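Local coordinates for dihydrodipicolinate reductase N-terminus domain-containing protein (Mycobacterium smegmatis, PDB 6IAQ) that probably catalyses the NADP-dependent reductive amination of ketones to amines, as an amine dehydrogenase with a Rossmann-type cofactor domain, at residues 168-173 against 181-186; 177-182 against 238-243; 225-230 against 267-272. All blocks are in the same frame, centred on the assembly; numbering follows the deposited sequence.

Interaction 1 of 3, residues 168-173 against 181-186; sequences WNVDDF and QQVGRT. With NAP (NADP nicotinamide-adenine-dinucleotide phosphate), chain F.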
# COMPACT_ATOMS: atom_id res chain seq x y z
N TRP A 168 4.80 -19.79 -1.05
CA TRP A 168 5.93 -19.73 -0.09
C TRP A 168 6.53 -21.13 0.11
O TRP A 168 5.87 -22.13 -0.20
CB TRP A 168 5.53 -19.04 1.21
CG TRP A 168 4.29 -19.56 1.85
CD1 TRP A 168 3.04 -19.02 1.73
CD2 TRP A 168 4.17 -20.68 2.75
NE1 TRP A 168 2.15 -19.74 2.50
CE2 TRP A 168 2.81 -20.77 3.12
CE3 TRP A 168 5.08 -21.61 3.29
CZ2 TRP A 168 2.35 -21.72 4.02
CZ3 TRP A 168 4.61 -22.57 4.15
CH2 TRP A 168 3.27 -22.61 4.51
N ASN A 169 7.78 -21.13 0.55
CA ASN A 169 8.66 -22.31 0.71
C ASN A 169 8.65 -22.76 2.18
O ASN A 169 9.18 -22.04 3.02
CB ASN A 169 10.07 -21.97 0.25
CG ASN A 169 11.00 -23.14 0.21
OD1 ASN A 169 10.58 -24.28 0.46
ND2 ASN A 169 12.25 -22.90 -0.11
N VAL A 170 8.12 -23.96 2.44
CA VAL A 170 8.25 -24.66 3.75
C VAL A 170 9.68 -24.52 4.30
O VAL A 170 9.83 -24.29 5.49
CB VAL A 170 7.83 -26.13 3.61
CG1 VAL A 170 8.36 -26.97 4.76
CG2 VAL A 170 6.34 -26.23 3.52
N ASP A 171 10.70 -24.69 3.47
CA ASP A 171 12.10 -24.78 3.95
C ASP A 171 12.64 -23.40 4.35
O ASP A 171 13.77 -23.35 4.81
CB ASP A 171 12.99 -25.50 2.93
CG ASP A 171 12.96 -27.01 3.14
OD1 ASP A 171 12.18 -27.48 4.00
OD2 ASP A 171 13.72 -27.71 2.44
N ASP A 172 11.88 -22.32 4.17
CA ASP A 172 12.23 -20.99 4.72
C ASP A 172 11.82 -20.90 6.20
O ASP A 172 12.22 -19.93 6.83
CB ASP A 172 11.56 -19.84 3.95
CG ASP A 172 12.22 -19.48 2.63
OD1 ASP A 172 13.36 -19.94 2.37
OD2 ASP A 172 11.60 -18.70 1.87
N PHE A 173 11.05 -21.86 6.72
CA PHE A 173 10.41 -21.81 8.06
C PHE A 173 10.73 -23.09 8.83
O PHE A 173 11.46 -23.96 8.31
CB PHE A 173 8.90 -21.59 7.89
CG PHE A 173 8.60 -20.40 7.02
CD1 PHE A 173 8.80 -19.11 7.49
CD2 PHE A 173 8.19 -20.58 5.71
CE1 PHE A 173 8.57 -18.02 6.66
CE2 PHE A 173 7.96 -19.49 4.88
CZ PHE A 173 8.15 -18.21 5.36
N GLN A 181 1.97 -28.45 7.35
CA GLN A 181 1.83 -28.49 5.86
C GLN A 181 1.86 -29.95 5.37
O GLN A 181 1.78 -30.15 4.16
CB GLN A 181 2.92 -27.65 5.19
CG GLN A 181 2.75 -26.16 5.39
CD GLN A 181 1.40 -25.66 4.92
OE1 GLN A 181 0.57 -25.23 5.72
NE2 GLN A 181 1.16 -25.72 3.62
N GLN A 182 1.94 -30.92 6.29
CA GLN A 182 1.81 -32.37 5.99
C GLN A 182 3.00 -32.86 5.17
O GLN A 182 2.85 -33.88 4.48
CB GLN A 182 0.50 -32.66 5.26
CG GLN A 182 -0.73 -32.08 5.95
CD GLN A 182 -0.88 -32.55 7.38
OE1 GLN A 182 -0.92 -33.75 7.64
NE2 GLN A 182 -0.95 -31.60 8.29
N VAL A 183 4.15 -32.21 5.30
CA VAL A 183 5.38 -32.55 4.55
C VAL A 183 5.85 -33.94 4.98
O VAL A 183 5.99 -34.19 6.20
CB VAL A 183 6.46 -31.49 4.78
CG1 VAL A 183 7.79 -31.90 4.18
CG2 VAL A 183 6.00 -30.15 4.24
N GLY A 184 6.05 -34.81 4.00
CA GLY A 184 6.59 -36.17 4.18
C GLY A 184 5.50 -37.19 4.43
O GLY A 184 5.83 -38.36 4.57
N ARG A 185 4.23 -36.77 4.49
CA ARG A 185 3.09 -37.66 4.74
C ARG A 185 2.80 -38.36 3.41
O ARG A 185 3.25 -37.83 2.35
CB ARG A 185 1.84 -36.90 5.20
CG ARG A 185 2.04 -36.05 6.46
CD ARG A 185 2.12 -36.89 7.73
NE ARG A 185 0.81 -37.39 8.13
CZ ARG A 185 0.61 -38.40 8.98
NH1 ARG A 185 1.64 -39.01 9.56
NH2 ARG A 185 -0.63 -38.78 9.25
N THR A 186 2.06 -39.47 3.45
CA THR A 186 1.55 -40.16 2.24
C THR A 186 0.30 -39.42 1.79
O THR A 186 -0.36 -38.75 2.64
CB THR A 186 1.27 -41.65 2.49
OG1 THR A 186 0.15 -41.73 3.37
CG2 THR A 186 2.43 -42.40 3.09
PA NAP F . 9.51 -23.27 14.46
O1A NAP F . 10.88 -23.04 14.03
O2A NAP F . 8.87 -24.68 14.61
O5B NAP F . 9.35 -22.48 15.88
C5B NAP F . 8.26 -22.70 16.78
C4B NAP F . 8.75 -22.43 18.20
O4B NAP F . 7.69 -22.56 19.15
C3B NAP F . 9.88 -23.38 18.69
O3B NAP F . 10.90 -22.49 19.18
C2B NAP F . 9.31 -24.18 19.85
O2B NAP F . 10.23 -24.37 20.94
C1B NAP F . 8.29 -23.19 20.33
N9A NAP F . 7.17 -23.69 21.12
C8A NAP F . 6.23 -24.61 20.79
N7A NAP F . 5.35 -24.69 21.79
C5A NAP F . 5.69 -23.75 22.71
C6A NAP F . 5.17 -23.25 24.01
N6A NAP F . 4.08 -23.76 24.56
N1A NAP F . 5.84 -22.27 24.62
C2A NAP F . 6.95 -21.69 24.12
N3A NAP F . 7.49 -22.07 22.94
C4A NAP F . 6.89 -23.10 22.26
O3 NAP F . 8.43 -22.47 13.51
PN NAP F . 8.65 -20.96 12.86
O1N NAP F . 9.08 -21.00 11.43
O2N NAP F . 9.43 -20.10 13.79
O5D NAP F . 7.08 -20.65 12.93
C5D NAP F . 6.32 -20.42 14.12
C4D NAP F . 4.87 -20.11 13.88
O4D NAP F . 4.81 -18.82 13.17
C3D NAP F . 4.20 -21.18 13.06
O3D NAP F . 2.90 -21.48 13.53
C2D NAP F . 4.13 -20.54 11.66
O2D NAP F . 3.06 -21.13 10.92
C1D NAP F . 3.99 -19.04 12.03
N1N NAP F . 4.45 -18.16 10.93
C2N NAP F . 3.63 -17.20 10.53
C3N NAP F . 4.00 -16.40 9.46
C7N NAP F . 3.12 -15.26 9.00
O7N NAP F . 3.46 -14.71 7.95
N7N NAP F . 2.07 -14.85 9.72
C4N NAP F . 5.23 -16.61 8.84
C5N NAP F . 6.08 -17.63 9.29
C6N NAP F . 5.64 -18.38 10.35
P2B NAP F . 11.59 -25.20 20.78
O1X NAP F . 12.51 -24.43 19.89
O2X NAP F . 12.23 -25.15 22.17
O3X NAP F . 11.00 -26.53 20.30

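Interaction 2 of 3, residues 177-182 against 238-243; sequences LATAQQ and EALGID. With NAP (NADP nicotinamide-adenine-dinucleotide phosphate), chain F.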
# COMPACT_ATOMS: atom_id res chain seq x y z
N LEU A 177 5.59 -25.39 11.14
CA LEU A 177 4.83 -25.08 9.89
C LEU A 177 4.98 -26.25 8.91
O LEU A 177 3.98 -26.64 8.33
CB LEU A 177 5.33 -23.76 9.31
CG LEU A 177 4.59 -23.24 8.08
CD1 LEU A 177 3.09 -23.30 8.25
CD2 LEU A 177 5.05 -21.84 7.74
N ALA A 178 6.17 -26.83 8.81
CA ALA A 178 6.48 -27.97 7.89
C ALA A 178 5.58 -29.15 8.26
O ALA A 178 4.93 -29.72 7.37
CB ALA A 178 7.95 -28.33 7.94
N THR A 179 5.45 -29.45 9.54
CA THR A 179 4.57 -30.55 10.02
C THR A 179 3.11 -30.20 9.73
O THR A 179 2.37 -31.08 9.30
CB THR A 179 4.81 -30.84 11.51
OG1 THR A 179 6.19 -31.17 11.61
CG2 THR A 179 3.93 -31.94 12.03
N ALA A 180 2.68 -28.96 9.96
CA ALA A 180 1.28 -28.56 9.70
C ALA A 180 0.96 -28.57 8.19
O ALA A 180 -0.21 -28.66 7.83
CB ALA A 180 1.02 -27.22 10.32
N GLN A 181 1.97 -28.45 7.35
CA GLN A 181 1.83 -28.49 5.86
C GLN A 181 1.86 -29.95 5.37
O GLN A 181 1.78 -30.15 4.16
CB GLN A 181 2.92 -27.65 5.19
CG GLN A 181 2.75 -26.16 5.39
CD GLN A 181 1.40 -25.66 4.92
OE1 GLN A 181 0.57 -25.23 5.72
NE2 GLN A 181 1.16 -25.72 3.62
N GLN A 182 1.94 -30.92 6.29
CA GLN A 182 1.81 -32.37 5.99
C GLN A 182 3.00 -32.86 5.17
O GLN A 182 2.85 -33.88 4.48
CB GLN A 182 0.50 -32.66 5.26
CG GLN A 182 -0.73 -32.08 5.95
CD GLN A 182 -0.88 -32.55 7.38
OE1 GLN A 182 -0.92 -33.75 7.64
NE2 GLN A 182 -0.95 -31.60 8.29
N GLU A 238 14.86 -29.39 4.30
CA GLU A 238 15.78 -28.87 5.34
C GLU A 238 14.98 -28.57 6.61
O GLU A 238 15.56 -28.71 7.71
CB GLU A 238 16.58 -27.68 4.81
CG GLU A 238 17.60 -28.07 3.77
CD GLU A 238 18.50 -29.23 4.16
OE1 GLU A 238 18.65 -30.16 3.33
OE2 GLU A 238 19.04 -29.22 5.28
N ALA A 239 13.71 -28.19 6.52
CA ALA A 239 12.93 -27.82 7.73
C ALA A 239 12.77 -29.04 8.64
O ALA A 239 12.82 -28.86 9.87
CB ALA A 239 11.60 -27.24 7.35
N LEU A 240 12.55 -30.24 8.08
CA LEU A 240 12.34 -31.47 8.88
C LEU A 240 13.57 -32.38 8.88
O LEU A 240 13.59 -33.33 9.65
CB LEU A 240 11.07 -32.17 8.37
CG LEU A 240 9.77 -31.43 8.71
CD1 LEU A 240 8.58 -32.10 8.08
CD2 LEU A 240 9.58 -31.31 10.20
N GLY A 241 14.60 -32.07 8.10
CA GLY A 241 15.77 -32.93 7.89
C GLY A 241 15.37 -34.31 7.42
O GLY A 241 15.90 -35.27 7.96
N ILE A 242 14.45 -34.42 6.45
CA ILE A 242 13.99 -35.73 5.90
C ILE A 242 14.15 -35.73 4.38
O ILE A 242 14.00 -34.67 3.75
CB ILE A 242 12.55 -36.06 6.32
CG1 ILE A 242 11.53 -35.06 5.75
CG2 ILE A 242 12.45 -36.19 7.84
CD1 ILE A 242 10.09 -35.40 6.05
N ASP A 243 14.41 -36.93 3.84
CA ASP A 243 14.34 -37.20 2.38
C ASP A 243 12.87 -37.37 2.01
O ASP A 243 12.13 -37.95 2.78
CB ASP A 243 15.21 -38.40 2.00
CG ASP A 243 16.68 -38.14 2.23
OD1 ASP A 243 17.10 -36.97 2.10
OD2 ASP A 243 17.39 -39.10 2.52
PA NAP F . 9.51 -23.27 14.46
O1A NAP F . 10.88 -23.04 14.03
O2A NAP F . 8.87 -24.68 14.61
O5B NAP F . 9.35 -22.48 15.88
C5B NAP F . 8.26 -22.70 16.78
C4B NAP F . 8.75 -22.43 18.20
O4B NAP F . 7.69 -22.56 19.15
C3B NAP F . 9.88 -23.38 18.69
O3B NAP F . 10.90 -22.49 19.18
C2B NAP F . 9.31 -24.18 19.85
O2B NAP F . 10.23 -24.37 20.94
C1B NAP F . 8.29 -23.19 20.33
N9A NAP F . 7.17 -23.69 21.12
C8A NAP F . 6.23 -24.61 20.79
N7A NAP F . 5.35 -24.69 21.79
C5A NAP F . 5.69 -23.75 22.71
C6A NAP F . 5.17 -23.25 24.01
N6A NAP F . 4.08 -23.76 24.56
N1A NAP F . 5.84 -22.27 24.62
C2A NAP F . 6.95 -21.69 24.12
N3A NAP F . 7.49 -22.07 22.94
C4A NAP F . 6.89 -23.10 22.26
O3 NAP F . 8.43 -22.47 13.51
PN NAP F . 8.65 -20.96 12.86
O1N NAP F . 9.08 -21.00 11.43
O2N NAP F . 9.43 -20.10 13.79
O5D NAP F . 7.08 -20.65 12.93
C5D NAP F . 6.32 -20.42 14.12
C4D NAP F . 4.87 -20.11 13.88
O4D NAP F . 4.81 -18.82 13.17
C3D NAP F . 4.20 -21.18 13.06
O3D NAP F . 2.90 -21.48 13.53
C2D NAP F . 4.13 -20.54 11.66
O2D NAP F . 3.06 -21.13 10.92
C1D NAP F . 3.99 -19.04 12.03
N1N NAP F . 4.45 -18.16 10.93
C2N NAP F . 3.63 -17.20 10.53
C3N NAP F . 4.00 -16.40 9.46
C7N NAP F . 3.12 -15.26 9.00
O7N NAP F . 3.46 -14.71 7.95
N7N NAP F . 2.07 -14.85 9.72
C4N NAP F . 5.23 -16.61 8.84
C5N NAP F . 6.08 -17.63 9.29
C6N NAP F . 5.64 -18.38 10.35
P2B NAP F . 11.59 -25.20 20.78
O1X NAP F . 12.51 -24.43 19.89
O2X NAP F . 12.23 -25.15 22.17
O3X NAP F . 11.00 -26.53 20.30

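Interaction 3 of 3, residues 225-230 against 267-272; sequences ATRPDI and EFEMSG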
# COMPACT_ATOMS: atom_id res chain seq x y z
N ALA A 225 -11.24 -25.03 -1.09
CA ALA A 225 -10.76 -26.34 -1.54
C ALA A 225 -9.24 -26.40 -1.33
O ALA A 225 -8.58 -25.34 -1.35
CB ALA A 225 -11.12 -26.60 -2.98
N THR A 226 -8.73 -27.60 -1.10
CA THR A 226 -7.31 -27.86 -0.83
C THR A 226 -6.90 -29.11 -1.58
O THR A 226 -7.69 -30.06 -1.59
CB THR A 226 -7.05 -28.02 0.67
OG1 THR A 226 -7.43 -26.78 1.27
CG2 THR A 226 -5.61 -28.38 0.98
N ARG A 227 -5.71 -29.10 -2.17
CA ARG A 227 -5.10 -30.29 -2.79
C ARG A 227 -3.66 -30.38 -2.30
O ARG A 227 -3.02 -29.36 -2.00
CB ARG A 227 -5.21 -30.19 -4.31
CG ARG A 227 -4.43 -29.04 -4.92
CD ARG A 227 -4.01 -29.35 -6.34
NE ARG A 227 -3.00 -28.44 -6.87
CZ ARG A 227 -3.24 -27.23 -7.37
NH1 ARG A 227 -4.46 -26.71 -7.35
NH2 ARG A 227 -2.24 -26.52 -7.86
N PRO A 228 -3.12 -31.60 -2.18
CA PRO A 228 -1.74 -31.77 -1.76
C PRO A 228 -0.81 -31.33 -2.90
O PRO A 228 -1.20 -31.42 -4.06
CB PRO A 228 -1.63 -33.27 -1.50
CG PRO A 228 -2.65 -33.86 -2.48
CD PRO A 228 -3.80 -32.89 -2.44
N ASP A 229 0.37 -30.84 -2.52
CA ASP A 229 1.50 -30.63 -3.45
C ASP A 229 2.36 -31.88 -3.35
O ASP A 229 2.64 -32.33 -2.21
CB ASP A 229 2.24 -29.33 -3.15
CG ASP A 229 1.37 -28.08 -3.24
OD1 ASP A 229 0.43 -28.07 -4.01
OD2 ASP A 229 1.65 -27.13 -2.50
N ILE A 230 2.75 -32.44 -4.49
CA ILE A 230 3.40 -33.77 -4.59
C ILE A 230 4.83 -33.58 -5.10
O ILE A 230 5.01 -32.83 -6.06
CB ILE A 230 2.58 -34.65 -5.55
CG1 ILE A 230 1.10 -34.70 -5.15
CG2 ILE A 230 3.18 -36.03 -5.66
CD1 ILE A 230 0.88 -35.21 -3.74
N GLU A 267 -11.02 -13.91 -4.19
CA GLU A 267 -10.48 -15.27 -4.39
C GLU A 267 -8.97 -15.25 -4.13
O GLU A 267 -8.29 -14.33 -4.61
CB GLU A 267 -10.82 -15.79 -5.78
CG GLU A 267 -10.57 -17.28 -5.93
CD GLU A 267 -11.21 -17.94 -7.14
OE1 GLU A 267 -12.41 -18.24 -7.10
OE2 GLU A 267 -10.50 -18.15 -8.11
N PHE A 268 -8.48 -16.24 -3.40
CA PHE A 268 -7.05 -16.32 -3.00
C PHE A 268 -6.57 -17.76 -3.05
O PHE A 268 -7.10 -18.62 -2.33
CB PHE A 268 -6.86 -15.65 -1.64
CG PHE A 268 -5.45 -15.68 -1.12
CD1 PHE A 268 -4.41 -15.13 -1.86
CD2 PHE A 268 -5.17 -16.16 0.15
CE1 PHE A 268 -3.11 -15.14 -1.39
CE2 PHE A 268 -3.87 -16.18 0.62
CZ PHE A 268 -2.84 -15.66 -0.13
N GLU A 269 -5.57 -18.02 -3.87
CA GLU A 269 -4.92 -19.34 -3.98
C GLU A 269 -3.52 -19.22 -3.38
O GLU A 269 -2.76 -18.29 -3.78
CB GLU A 269 -4.88 -19.77 -5.44
CG GLU A 269 -4.09 -21.03 -5.68
CD GLU A 269 -4.04 -21.44 -7.14
OE1 GLU A 269 -3.72 -20.61 -7.97
OE2 GLU A 269 -4.38 -22.58 -7.44
N MET A 270 -3.21 -20.12 -2.44
CA MET A 270 -1.95 -20.09 -1.68
C MET A 270 -1.35 -21.49 -1.64
O MET A 270 -2.03 -22.42 -1.19
CB MET A 270 -2.20 -19.54 -0.27
CG MET A 270 -0.93 -19.29 0.50
SD MET A 270 -1.26 -19.40 2.29
CE MET A 270 -1.34 -21.18 2.39
N SER A 271 -0.11 -21.61 -2.07
CA SER A 271 0.66 -22.86 -1.94
C SER A 271 1.79 -22.63 -0.93
O SER A 271 2.57 -21.65 -1.07
CB SER A 271 1.18 -23.33 -3.25
OG SER A 271 2.06 -24.43 -3.06
N GLY A 272 1.88 -23.54 0.02
CA GLY A 272 2.99 -23.65 0.97
C GLY A 272 3.60 -25.02 0.84
O GLY A 272 2.91 -26.02 1.23

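Interaction 1 of 3, residues 168-173 against 181-186
W168 and V170 meet Q181 and V183 in a buried, mainly van der Waals contact, where the end of strand 158-169 faces the loop that follows helix 175-180. The indole touches through the far corner of its six-membered ring: CH2 of W168 lies 3.6 Å from CD of Q181. The two side chains come from opposite directions, and ring and amide planes stand 57° apart, so the pair is an oblique approach and not a stack. The Q181 chain bends at chi2 (-56°), which carries its amide over to the indole, and there NE2 finds a partner in the carbonyl O of G272 on the adjoining strand 265-273.

Beside it the two V170 methyls complete the apolar contact. CG2 of V170 reaches CG of Q181 at 4.0 Å, while CG1 of V170 packs on CG2 of V183 at 4.0 Å; in both pairs the side chains slide past each other in opposite directions. V183 belongs to a type II beta turn, Q182 to R185, which follows the Schellman motif of helix 175-180. On the strand side the chain leaves the sheet through an Asx turn, N of D171 donating to OD1 of N169 at 3.0 Å, and a short 3-10 segment. The donor stands above the plane of the N169 side-chain amide, 72° out of it. This exit delivers F173 to the cofactor: CD1 of F173 is 3.6 Å from the nicotinamide C5N of NADP, and CB of F173 is 3.6 Å from its phosphate oxygen O1N.

Interaction 2 of 3, residues 177-182 against 238-243
A178 on helix 175-180 packs against A239 and L240, in the turn that joins the two short antiparallel strands 235-237 and 242-244. This hairpin carries a G1 beta bulge, in which G241 and I242 both face S237, and G241 supplies the positive phi (54°) of the bulge. The backbones come nearest at A178 and A239, whose CA atoms are 6.5 Å apart.

The apolar part of the contact centres on one methyl. CB of A178 lies 3.7 Å from CG of L240 and is met also by its CD1, so it sits against the branch point of the leucine; CB of A239 touches the same methyl at 3.9 Å. L240 gets there with CG anti to its carbonyl carbon (chi1 -71°). The other leucine branch turns to T179, whose side chain it crosses at about a right angle, CD2 of L240 lying 3.7 Å from OG1 of T179. That hydroxyl is hydrogen-bonded to the carbonyl O of P175, one turn back in the helix, so toward L240 it makes a packing contact.

The polar bonds within 177-182 close the C-terminal end of the helix. Q182, with positive phi, completes a Schellman motif, and its NE2 bonds back to O of A180 with an N-H...O angle of 160°. Outside the pair, the carboxylate of D171 accepts from the backbone N atoms of E238 and A239, tying the start of the hairpin turn to the 3-10 segment that follows strand 158-169.

Cofactor packing falls to L177. Its CG is anti to the backbone N, which swings the isobutyl group toward the nicotinamide ribose of NADP, and CD1 of L177 lies 3.4 Å from O2D, a hydroxyl of that ribose.

Interaction 3 of 3, residues 225-230 against 267-272
D229 and S271 join two strands of one mixed sheet that are not neighbours in it: strand 249-260 runs between 219-230 and 265-273. The short segments run in roughly the same direction, 37° apart, with axes 8.5 Å apart at closest approach, a distance that leaves room for the intervening strand and must be bridged by side chains.

The bridge is one hydrogen bond, OG of S271 donating to OD2 of D229 at 2.8 Å. The first torsions of both residues point their polar ends at each other. In S271 the hydroxyl is anti to the backbone N (chi1 172°) and extends toward the aspartate; in D229, CG is anti to the carbonyl carbon and lies beside the backbone N, which sends the carboxylate to meet it. The serine oxygen approaches from above the carboxylate plane, 37° out of it. The other carboxylate oxygen, OD1 of D229, is taken by OG1 of T253 on the middle strand, so the group is held through both oxygens and its rotation is probably restricted. OG of S271 is also hydrogen-bonded to NH1 of R273.

A looser charge pair lies further along. R227 has CG between its backbone N and carbonyl carbon, then runs extended to NE, and E269 is likewise extended beyond CG. NH1 of R227 and OE2 of E269 remain 4.1 Å apart, beyond a salt bridge, and guanidinium and carboxylate planes are almost perpendicular.

Strand 249-260 pairs with 225-230 through its backbone and touches E269 and S271 through T253. Helix 187-195 covers T226 and P228, and helix 203-215 packs on F268 and M270.

Interactions 1 and 2 form one continuous patch: their centres are about 5 Å apart, they share Q181 and Q182, and CG2 of V183 packs 3.3 Å from O of A178. Both also reach NADP, interaction 1 from the loop leaving strand 158-169 and interaction 2 from helix 175-180, so the same short strand-to-helix connection contributes two pocket residues, F173 and L177. Interaction 3, with its centre about 12 Å from that of interaction 1, joins it through neighbouring strands of the mixed sheet, N of W168 lying 2.9 Å from O of S271. Its centre is about 17 Å from that of interaction 2, yet the bond already linking Q181 to strand 265-273 connects these two as well.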